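Bromodomain factor 2 protein (PDB 6NIM) probably recognises acetylated lysines, as on histone tails, through its bromodomain, and so probably takes part in reading chromatin in Trypanosoma cruzi. Local coordinates at residues R101-L105 against D117-Y121. Coordinates in Å, arbitrary orientation, origin at the centre of the assembly. Numbering follows the deposited sequence.
Sequences RSIYL and DDAAY
The C-terminal tail folds back antiparallel along the helix it follows, so that CA of Arg101 lies 7.5 Å from CA of Tyr121 and CA of Leu105 8.0 Å from CA of Asp117. Residues 101-105 are helical; 117-119 keep helical phi/psi, and Ala120 is polyproline II-like (-63/143). Fully extended Arg101 (chi1-chi3 t) brings its planar guanidinium to Tyr121: NE (3.1 Å) and NH2 (2.9 Å) donate to carboxylate OXT in a salt bridge, while CZ stacks 3.6 Å from the ring centroid, cation-pi, planes at 7°. Arg101 NH1 is hydrogen-bonded to Ala120 O, and Tyr121 OH to Ala119 O, both of the second subunit. Tyr104 (chi1 p), long enough to reach the chain end, donates from OH to Tyr121 O (2.7 Å); a water links that OH to Tyr121 N. Branched Leu105 packs CD1 on small Ala120 CB (3.4 Å); Asp117 salt-bridges Arg109. The carboxylate thus fastens the tail to helix 92-110, last of the bromodomain bundle, and the Tyr121 ring packs on Ala77, Ala81 and Leu84 of helix 69-86.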
# COMPACT_ATOMS: atom_id res chain seq x y z
N ARG A 101 -6.64 -10.95 -1.11
CA ARG A 101 -6.21 -10.10 0.04
C ARG A 101 -6.17 -10.96 1.31
O ARG A 101 -5.27 -10.80 2.13
CB ARG A 101 -7.12 -8.90 0.25
CG ARG A 101 -6.60 -8.00 1.37
CD ARG A 101 -7.39 -6.72 1.47
NE ARG A 101 -6.73 -5.89 2.46
CZ ARG A 101 -7.03 -4.63 2.73
NH1 ARG A 101 -8.03 -4.03 2.09
NH2 ARG A 101 -6.35 -3.99 3.67
N SER A 102 -7.13 -11.86 1.49
CA SER A 102 -7.24 -12.64 2.75
C SER A 102 -6.27 -13.82 2.81
O SER A 102 -6.05 -14.29 3.93
CB SER A 102 -8.66 -13.13 2.92
OG SER A 102 -8.87 -14.26 2.09
N ILE A 103 -5.73 -14.32 1.68
CA ILE A 103 -4.85 -15.52 1.70
C ILE A 103 -3.40 -15.21 1.28
O ILE A 103 -2.57 -16.11 1.46
CB ILE A 103 -5.42 -16.64 0.81
CG1 ILE A 103 -5.37 -16.28 -0.67
CG2 ILE A 103 -6.82 -17.01 1.22
CD1 ILE A 103 -5.51 -17.49 -1.59
N TYR A 104 -3.06 -14.04 0.74
CA TYR A 104 -1.74 -13.89 0.07
C TYR A 104 -0.65 -14.08 1.13
O TYR A 104 0.38 -14.74 0.82
CB TYR A 104 -1.60 -12.62 -0.79
CG TYR A 104 -1.31 -11.34 -0.04
CD1 TYR A 104 -2.30 -10.70 0.68
CD2 TYR A 104 -0.05 -10.78 -0.02
CE1 TYR A 104 -2.04 -9.55 1.41
CE2 TYR A 104 0.24 -9.63 0.68
CZ TYR A 104 -0.77 -8.99 1.40
OH TYR A 104 -0.53 -7.86 2.13
N LEU A 105 -0.84 -13.57 2.36
CA LEU A 105 0.20 -13.74 3.39
C LEU A 105 0.24 -15.20 3.84
O LEU A 105 1.32 -15.71 4.14
CB LEU A 105 -0.08 -12.83 4.59
CG LEU A 105 -0.02 -11.34 4.32
CD1 LEU A 105 -0.31 -10.60 5.62
CD2 LEU A 105 1.31 -10.89 3.73
N ASP A 117 2.65 -9.11 9.82
CA ASP A 117 1.17 -9.07 9.86
C ASP A 117 0.67 -7.66 10.17
O ASP A 117 -0.29 -7.22 9.53
CB ASP A 117 0.61 -10.08 10.86
CG ASP A 117 0.56 -11.46 10.25
OD1 ASP A 117 0.05 -11.58 9.12
OD2 ASP A 117 1.12 -12.37 10.86
N ASP A 118 1.28 -6.97 11.12
CA ASP A 118 0.81 -5.60 11.50
C ASP A 118 0.94 -4.65 10.31
O ASP A 118 0.03 -3.79 10.15
CB ASP A 118 1.56 -5.03 12.71
CG ASP A 118 1.14 -5.61 14.05
OD1 ASP A 118 0.16 -6.38 14.08
OD2 ASP A 118 1.80 -5.28 15.03
N ALA A 119 2.03 -4.72 9.54
CA ALA A 119 2.31 -3.76 8.45
C ALA A 119 1.54 -4.12 7.17
O ALA A 119 1.27 -3.22 6.36
CB ALA A 119 3.77 -3.71 8.17
N ALA A 120 1.34 -5.40 6.94
CA ALA A 120 0.90 -5.93 5.63
C ALA A 120 -0.49 -5.40 5.26
O ALA A 120 -1.42 -5.32 6.11
CB ALA A 120 0.95 -7.44 5.63
N TYR A 121 -0.68 -5.13 3.99
CA TYR A 121 -2.01 -4.86 3.40
C TYR A 121 -2.96 -6.00 3.75
O TYR A 121 -2.59 -7.17 3.65
CB TYR A 121 -1.86 -4.69 1.89
CG TYR A 121 -3.15 -4.43 1.17
CD1 TYR A 121 -3.77 -3.20 1.26
CD2 TYR A 121 -3.71 -5.40 0.35
CE1 TYR A 121 -4.94 -2.94 0.56
CE2 TYR A 121 -4.85 -5.14 -0.38
CZ TYR A 121 -5.47 -3.92 -0.27
OH TYR A 121 -6.63 -3.65 -0.95
OXT TYR A 121 -4.09 -5.69 4.15
O HOH W 1 -3.74 -9.41 4.82
O HOH W 2 1.64 -6.11 2.42